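Local structure of ectoine dioxygenase (Sphingopyxis alaskensis, 4MHR) at residues D11-R16 and P25-V30; A85-T90 and I100-A105; L119-R124 and L301-G306. The protein catalyses the iron(II)- and 2-oxoglutarate-dependent hydroxylation of L-ectoine to 5-hydroxyectoine, a compatible solute that protects cells against osmotic stress. All blocks are in the same frame, centred on the assembly; numbering follows the deposited sequence.

Contact 1: residues D11-R16 and P25-V30; sequences DLYPSR and PRLDPV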
# COMPACT_ATOMS: atom_id res chain seq x y z
N ASP A 11 23.77 4.51 3.25
CA ASP A 11 22.38 4.81 3.69
C ASP A 11 21.93 6.10 3.10
O ASP A 11 22.19 7.16 3.61
CB ASP A 11 22.17 4.79 5.24
CG ASP A 11 20.65 4.83 5.67
OD1 ASP A 11 20.39 4.69 6.89
OD2 ASP A 11 19.71 4.95 4.82
N LEU A 12 21.14 5.99 2.02
CA LEU A 12 20.57 7.16 1.33
C LEU A 12 19.50 7.84 2.12
O LEU A 12 19.18 9.03 1.92
CB LEU A 12 20.04 6.71 -0.05
CG LEU A 12 21.08 6.67 -1.17
CD1 LEU A 12 22.32 5.85 -0.90
CD2 LEU A 12 20.40 6.12 -2.42
N TYR A 13 18.89 7.08 3.02
CA TYR A 13 17.74 7.58 3.76
C TYR A 13 17.78 7.32 5.31
O TYR A 13 16.92 6.61 5.86
CB TYR A 13 16.49 6.89 3.10
CG TYR A 13 16.31 7.19 1.67
CD1 TYR A 13 15.99 8.45 1.26
CD2 TYR A 13 16.41 6.19 0.69
CE1 TYR A 13 15.84 8.76 -0.07
CE2 TYR A 13 16.20 6.49 -0.65
CZ TYR A 13 15.89 7.77 -1.03
OH TYR A 13 15.64 8.11 -2.35
N PRO A 14 18.77 7.92 6.04
CA PRO A 14 18.87 7.72 7.53
C PRO A 14 17.71 8.28 8.28
O PRO A 14 17.27 9.37 7.98
CB PRO A 14 20.14 8.49 7.91
CG PRO A 14 20.33 9.48 6.82
CD PRO A 14 19.74 8.90 5.55
N SER A 15 17.17 7.54 9.22
CA SER A 15 16.07 8.05 10.01
C SER A 15 16.18 7.44 11.40
O SER A 15 16.87 6.42 11.59
CB SER A 15 14.71 7.68 9.38
OG SER A 15 13.60 8.19 10.12
N ARG A 16 15.45 8.03 12.35
CA ARG A 16 15.46 7.59 13.76
C ARG A 16 16.85 7.58 14.41
O ARG A 16 17.08 6.82 15.32
CB ARG A 16 14.79 6.22 13.93
CG ARG A 16 13.51 6.11 13.14
CD ARG A 16 12.73 4.92 13.54
NE ARG A 16 11.71 4.59 12.54
CZ ARG A 16 11.03 3.46 12.56
NH1 ARG A 16 11.22 2.56 13.51
NH2 ARG A 16 10.13 3.22 11.62
N PRO A 25 15.94 15.08 0.55
CA PRO A 25 15.48 14.84 -0.80
C PRO A 25 15.31 13.32 -1.13
O PRO A 25 16.01 12.43 -0.59
CB PRO A 25 16.57 15.45 -1.64
CG PRO A 25 17.80 15.33 -0.82
CD PRO A 25 17.34 15.58 0.57
N ARG A 26 14.33 13.06 -1.99
CA ARG A 26 14.20 11.78 -2.63
C ARG A 26 15.38 11.74 -3.59
O ARG A 26 15.71 12.68 -4.37
CB ARG A 26 12.85 11.67 -3.37
CG ARG A 26 12.71 10.38 -4.19
CD ARG A 26 11.32 10.25 -4.79
NE ARG A 26 11.08 8.93 -5.30
CZ ARG A 26 10.07 8.11 -4.96
NH1 ARG A 26 9.16 8.40 -4.02
NH2 ARG A 26 9.98 6.94 -5.59
N LEU A 27 16.00 10.60 -3.57
CA LEU A 27 17.14 10.36 -4.48
C LEU A 27 16.90 9.24 -5.50
O LEU A 27 17.80 8.78 -6.14
CB LEU A 27 18.31 10.01 -3.62
CG LEU A 27 18.69 11.12 -2.62
CD1 LEU A 27 19.81 10.57 -1.71
CD2 LEU A 27 19.16 12.38 -3.34
N ASP A 28 15.65 8.79 -5.63
CA ASP A 28 15.24 7.72 -6.56
C ASP A 28 14.19 8.27 -7.53
O ASP A 28 13.45 9.16 -7.17
CB ASP A 28 14.56 6.60 -5.76
CG ASP A 28 15.55 5.77 -4.98
OD1 ASP A 28 16.37 5.08 -5.65
OD2 ASP A 28 15.49 5.80 -3.72
N PRO A 29 14.09 7.73 -8.75
CA PRO A 29 12.92 8.07 -9.54
C PRO A 29 11.57 7.71 -8.85
O PRO A 29 11.52 6.90 -7.92
CB PRO A 29 13.09 7.25 -10.81
CG PRO A 29 14.48 6.86 -10.86
CD PRO A 29 14.94 6.74 -9.41
N VAL A 30 10.50 8.33 -9.32
CA VAL A 30 9.12 7.92 -8.98
C VAL A 30 8.63 6.86 -10.00
O VAL A 30 8.16 5.81 -9.62
CB VAL A 30 8.18 9.11 -8.79
CG1 VAL A 30 6.82 8.70 -8.24
CG2 VAL A 30 8.75 10.16 -7.81
O HOH W 1 17.87 11.63 1.25
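Tyr-13 brings the edge of its ring and its hydroxyl up against the backbone of Pro-25 to Asp-28. A chi1 of -60° sets CG beside the backbone N, and the hydroxyl at the far end of the ring has two partners. Tyr-13 OH donates to Asp-28 OD2 at 2.7 Å, approaching from above the carboxylate plane. Leu-27 N in turn donates to Tyr-13 OH at 2.8 Å, with an N-H...O angle of 153°. On the ring edge, Tyr-13 CE1 is 3.7 Å from Pro-25 O, which lies near the ring plane. Leu-12 CB lies over one face of the ring, near the rim, while Leu-12 CG meets Leu-27 CD1 at 4.1 Å, two leucines crossing at the outer margin. A water joins the backbones by donating to both Leu-12 O and Pro-25 O. Asp-28 has further partners: OD1 pairs with Arg-166, and OD2 also accepts from Met-167 N. A phenylalanine in place of Tyr-13 would probably leave Leu-27 N without its acceptor and Asp-28 OD2 short of one donor. Beyond the tyrosine, Phe-155 meets its ring edge-to-face, and the side chain of Trp-158, which matters for holding ectoine, is about 10 Å from that of Tyr-13. The donated and the accepted bond together probably fix the hydroxyl's rotation, and these polar bonds carry the link, with few apolar contacts beside them.

Contact 2: residues A85-T90 and I100-A105; sequences ADTIVT and IFEIHA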
# COMPACT_ATOMS: atom_id res chain seq x y z
N ALA A 85 -2.38 -18.34 12.46
CA ALA A 85 -2.75 -17.42 13.54
C ALA A 85 -1.82 -16.25 13.70
O ALA A 85 -2.25 -15.19 14.17
CB ALA A 85 -2.83 -18.16 14.90
N ASP A 86 -0.55 -16.44 13.34
CA ASP A 86 0.43 -15.39 13.53
C ASP A 86 0.14 -14.27 12.54
O ASP A 86 0.66 -13.19 12.72
CB ASP A 86 1.86 -15.85 13.26
CG ASP A 86 2.30 -16.94 14.22
OD1 ASP A 86 1.73 -17.04 15.33
OD2 ASP A 86 3.22 -17.68 13.85
N THR A 87 -0.65 -14.53 11.50
CA THR A 87 -0.88 -13.48 10.47
C THR A 87 -2.11 -12.58 10.80
O THR A 87 -2.41 -11.61 10.08
CB THR A 87 -1.03 -14.07 9.08
OG1 THR A 87 -2.24 -14.83 8.96
CG2 THR A 87 0.22 -14.94 8.66
N ILE A 88 -2.79 -12.87 11.91
CA ILE A 88 -4.10 -12.22 12.17
C ILE A 88 -3.89 -11.12 13.14
O ILE A 88 -3.21 -11.34 14.16
CB ILE A 88 -5.11 -13.24 12.73
CG1 ILE A 88 -5.12 -14.50 11.85
CG2 ILE A 88 -6.48 -12.61 12.98
CD1 ILE A 88 -6.18 -14.55 10.83
N VAL A 89 -4.39 -9.92 12.82
CA VAL A 89 -4.38 -8.80 13.75
C VAL A 89 -5.82 -8.51 14.15
O VAL A 89 -6.74 -8.34 13.29
CB VAL A 89 -3.73 -7.53 13.16
CG1 VAL A 89 -3.78 -6.35 14.15
CG2 VAL A 89 -2.29 -7.85 12.76
N THR A 90 -6.04 -8.48 15.46
CA THR A 90 -7.35 -8.31 16.01
C THR A 90 -7.45 -6.94 16.64
O THR A 90 -6.41 -6.29 16.90
CB THR A 90 -7.65 -9.42 17.04
OG1 THR A 90 -6.82 -9.22 18.15
CG2 THR A 90 -7.40 -10.79 16.50
N ILE A 100 -5.60 -9.43 8.12
CA ILE A 100 -4.92 -10.67 7.78
C ILE A 100 -3.73 -10.40 6.80
O ILE A 100 -3.95 -9.93 5.67
CB ILE A 100 -5.88 -11.64 7.12
CG1 ILE A 100 -7.16 -11.89 7.95
CG2 ILE A 100 -5.21 -13.00 6.86
CD1 ILE A 100 -8.26 -12.60 7.17
N PHE A 101 -2.51 -10.61 7.29
CA PHE A 101 -1.26 -10.45 6.50
C PHE A 101 -1.01 -11.68 5.66
O PHE A 101 -1.59 -12.74 5.94
CB PHE A 101 -0.07 -10.19 7.42
CG PHE A 101 -0.01 -8.79 7.96
CD1 PHE A 101 0.64 -7.79 7.27
CD2 PHE A 101 -0.64 -8.45 9.17
CE1 PHE A 101 0.72 -6.51 7.76
CE2 PHE A 101 -0.59 -7.15 9.65
CZ PHE A 101 0.10 -6.18 8.95
N GLU A 102 -0.22 -11.55 4.62
CA GLU A 102 0.15 -12.68 3.75
C GLU A 102 -1.02 -13.28 3.03
O GLU A 102 -1.05 -14.49 2.68
CB GLU A 102 0.90 -13.76 4.56
CG GLU A 102 2.28 -13.34 5.01
CD GLU A 102 3.21 -13.34 3.79
OE1 GLU A 102 3.43 -14.44 3.23
OE2 GLU A 102 3.66 -12.26 3.34
N ILE A 103 -2.02 -12.46 2.72
CA ILE A 103 -3.14 -13.01 1.98
C ILE A 103 -2.81 -13.55 0.61
O ILE A 103 -3.50 -14.42 0.08
CB ILE A 103 -4.32 -12.06 1.77
CG1 ILE A 103 -3.87 -10.71 1.19
CG2 ILE A 103 -5.09 -11.88 3.04
CD1 ILE A 103 -5.06 -9.86 0.79
N HIS A 104 -1.78 -12.99 0.00
CA HIS A 104 -1.38 -13.44 -1.30
C HIS A 104 -0.79 -14.86 -1.20
O HIS A 104 -0.77 -15.55 -2.19
CB HIS A 104 -0.36 -12.47 -1.91
CG HIS A 104 0.99 -12.54 -1.26
ND1 HIS A 104 1.24 -12.10 0.02
CD2 HIS A 104 2.16 -13.06 -1.71
CE1 HIS A 104 2.50 -12.31 0.32
NE2 HIS A 104 3.08 -12.88 -0.71
N ALA A 105 -0.31 -15.25 -0.02
CA ALA A 105 0.28 -16.59 0.17
C ALA A 105 -0.77 -17.59 0.69
O ALA A 105 -0.68 -18.73 0.36
CB ALA A 105 1.47 -16.54 1.10
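Thr-87 and Phe-101 hold the tight part of this contact, where strand 97-101 runs antiparallel to the edge strand 88-90. Phe-101 N donates to Thr-87 O at 3.0 Å, nearly straight at 173°, and the same oxygen receives a CA-H...O contact from Ile-100, 3.5 Å from its CA. Thr-87 CB lies 3.5 Å from Phe-101 O. Its OG1, between the backbone N and the carbonyl carbon (chi1 68°), bonds to Asp-84 O, just before its own segment, and to Gln-106 OE1, just after 100-105. The phenyl ring presents its edge: Phe-101 CE2 lies 3.6 Å from Val-89 CG2, and Phe-101 CD2 lies 3.7 Å from Thr-87 O, both partners near the ring plane.

The other part is looser. Ile-88 and Ile-100 form a non-hydrogen-bonded pair, their side chains lying side by side and pointing the same way, with Ile-88 CD1 touching Ile-100 CG1 at 4.0 Å. Ile-88 is partly exposed, whereas Ile-100 is buried and also packs on Leu-83. At the far end Glu-102, the N-cap residue of helix 103-106, leans its CB toward Thr-87 CG2 at 4.3 Å, but its carboxylate turns away to a salt bridge with Arg-294.

The side chain of Phe-101 is about 4 Å from that of Gln-135, which binds L-ectoine. Between these two segments one nearly straight backbone bond sets the register, further bonds from Val-89 join the strands, and an apolar ring is set beside the substrate site.

Contact 3: residues L119-R124 and L301-G306; sequences LADVAR and LRVERG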
# COMPACT_ATOMS: atom_id res chain seq x y z
N LEU A 119 -3.01 -5.45 -12.54
CA LEU A 119 -2.26 -4.90 -11.42
C LEU A 119 -0.76 -5.02 -11.67
O LEU A 119 -0.00 -4.00 -11.71
CB LEU A 119 -2.70 -5.53 -10.09
CG LEU A 119 -4.19 -5.42 -9.80
CD1 LEU A 119 -4.49 -5.92 -8.40
CD2 LEU A 119 -4.70 -3.95 -9.95
N ALA A 120 -0.31 -6.26 -11.84
CA ALA A 120 1.14 -6.52 -11.86
C ALA A 120 1.93 -5.86 -13.01
O ALA A 120 3.11 -5.53 -12.79
CB ALA A 120 1.45 -8.02 -11.80
N ASP A 121 1.36 -5.76 -14.22
CA ASP A 121 2.01 -5.04 -15.33
C ASP A 121 2.13 -3.54 -15.09
O ASP A 121 3.07 -2.91 -15.54
CB ASP A 121 1.33 -5.24 -16.69
CG ASP A 121 1.69 -6.62 -17.29
OD1 ASP A 121 2.56 -7.23 -16.74
OD2 ASP A 121 1.06 -7.07 -18.23
N VAL A 122 1.21 -3.00 -14.33
CA VAL A 122 1.31 -1.57 -13.94
C VAL A 122 2.44 -1.41 -12.95
O VAL A 122 3.29 -0.50 -13.07
CB VAL A 122 -0.04 -1.05 -13.41
CG1 VAL A 122 0.08 0.32 -12.88
CG2 VAL A 122 -1.14 -1.01 -14.49
N ALA A 123 2.53 -2.36 -12.01
CA ALA A 123 3.67 -2.37 -11.11
C ALA A 123 5.02 -2.50 -11.85
O ALA A 123 6.01 -1.83 -11.47
CB ALA A 123 3.60 -3.48 -10.08
N ARG A 124 5.09 -3.47 -12.74
CA ARG A 124 6.34 -3.72 -13.45
C ARG A 124 6.73 -2.47 -14.26
O ARG A 124 7.86 -2.16 -14.39
CB ARG A 124 6.20 -4.94 -14.40
CG ARG A 124 6.09 -6.24 -13.60
CD ARG A 124 5.48 -7.38 -14.44
NE ARG A 124 6.47 -7.72 -15.42
CZ ARG A 124 6.42 -7.40 -16.70
NH1 ARG A 124 5.37 -6.79 -17.23
NH2 ARG A 124 7.46 -7.69 -17.45
N LEU A 301 7.25 -12.46 -9.40
CA LEU A 301 5.86 -12.76 -9.60
C LEU A 301 5.56 -13.13 -11.07
O LEU A 301 5.99 -12.46 -11.97
CB LEU A 301 5.06 -11.54 -9.18
CG LEU A 301 3.56 -11.64 -9.15
CD1 LEU A 301 3.06 -12.67 -8.10
CD2 LEU A 301 3.04 -10.25 -8.85
N ARG A 302 4.82 -14.21 -11.30
CA ARG A 302 4.47 -14.59 -12.70
C ARG A 302 3.15 -13.94 -12.96
O ARG A 302 2.29 -14.07 -12.15
CB ARG A 302 4.29 -16.12 -12.78
CG ARG A 302 3.90 -16.65 -14.13
CD ARG A 302 2.65 -17.52 -14.03
NE ARG A 302 2.56 -18.54 -15.07
CZ ARG A 302 2.19 -18.31 -16.32
NH1 ARG A 302 1.85 -17.08 -16.72
NH2 ARG A 302 2.14 -19.32 -17.18
N VAL A 303 2.99 -13.22 -14.08
CA VAL A 303 1.77 -12.52 -14.37
C VAL A 303 0.69 -13.39 -15.01
O VAL A 303 0.97 -14.10 -15.98
CB VAL A 303 2.05 -11.31 -15.29
CG1 VAL A 303 0.79 -10.54 -15.62
CG2 VAL A 303 3.11 -10.42 -14.66
N GLU A 304 -0.56 -13.26 -14.56
CA GLU A 304 -1.68 -14.01 -15.17
C GLU A 304 -2.58 -13.09 -15.92
O GLU A 304 -2.83 -11.99 -15.50
CB GLU A 304 -2.49 -14.69 -14.09
CG GLU A 304 -1.65 -15.51 -13.16
CD GLU A 304 -1.37 -16.88 -13.75
OE1 GLU A 304 -1.89 -17.17 -14.86
OE2 GLU A 304 -0.63 -17.63 -13.12
N ARG A 305 -3.08 -13.54 -17.06
CA ARG A 305 -3.96 -12.75 -17.90
C ARG A 305 -5.31 -13.49 -17.92
O ARG A 305 -5.36 -14.69 -17.67
CB ARG A 305 -3.32 -12.56 -19.27
CG ARG A 305 -2.05 -11.70 -19.20
CD ARG A 305 -1.06 -11.80 -20.37
NE ARG A 305 0.27 -11.31 -19.97
CZ ARG A 305 0.60 -10.02 -19.75
NH1 ARG A 305 -0.30 -9.07 -19.92
NH2 ARG A 305 1.83 -9.68 -19.36
N GLY A 306 -6.41 -12.75 -18.08
CA GLY A 306 -7.74 -13.30 -18.10
C GLY A 306 -8.58 -12.93 -16.90
O GLY A 306 -8.06 -12.40 -15.90
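Asp-121 and Arg-305 meet through charge. Both terminal nitrogens of the arginine grip the same oxygen: Arg-305 NH2 lies 2.9 Å from Asp-121 OD2, on its syn lone pair, while Arg-305 NH1, at 3.0 Å from Asp-121 OD2, comes in nearly along the C-O bond. The N-H...O angles, both about 135°, show that neither bond is straight, as expected when two donors share one acceptor. The two side chains cross at about a right angle, their flat groups 35° apart. The other oxygen is taken from within the helix, one turn on: Arg-124 NH1 approaches Asp-121 OD1 at 2.9 Å from above the carboxylate plane.

Beside this charged group sits Val-303. Its CG2 fits between three neighbours, 4.1 Å from Ala-120 CB, 3.8 Å from Asp-121 OD1 and 3.9 Å from Arg-124 CD. Its CG1 lies against one face of the Arg-305 guanidinium, offset toward the rim. Leu-301 CD2 packs on the same alanine methyl, 4.0 Å from Ala-120 CB.

The Arg-124 chain bends at chi3 (70°), and outside it Glu-130 pairs with NH2. One carboxylate, that of Asp-121, thus serves two arginines, which would probably ease the repulsion between guanidinium groups whose nitrogens Arg-124 NH1 and Arg-305 NH2 are 5.0 Å apart.

Backbone bonds set the loop in place, from Leu-301 to Val-131 and from Glu-304 to Ala-115 and Ala-117. The C-terminal segment lies beside helix 117-127, whose Leu-119 and Val-122 pack on strand 244-248, with helix 108-115 near Glu-304 and Tyr-271 of strand 264-273 against Leu-301.

In the fold
From the N terminus the three contacts follow in series, none inside another and none crossing. Contact 1 closes a short excursion around strand 23-25 and fastens the N-terminal segment ahead of helix 43-52. Contact 2 closes the hairpin of strands 88-90 and 97-101, at one edge of the large antiparallel sheet of this cupin-fold enzyme. Contact 3 closes by far the longest loop: its segments are 177 residues apart, with most of the sheet strands between them, and it lays the C-terminal tail on helix 117-127. Contacts 2 and 3 come nearest, with about 6 Å between their nearest atoms; the centres of contacts 1 and 2 are 29 Å apart.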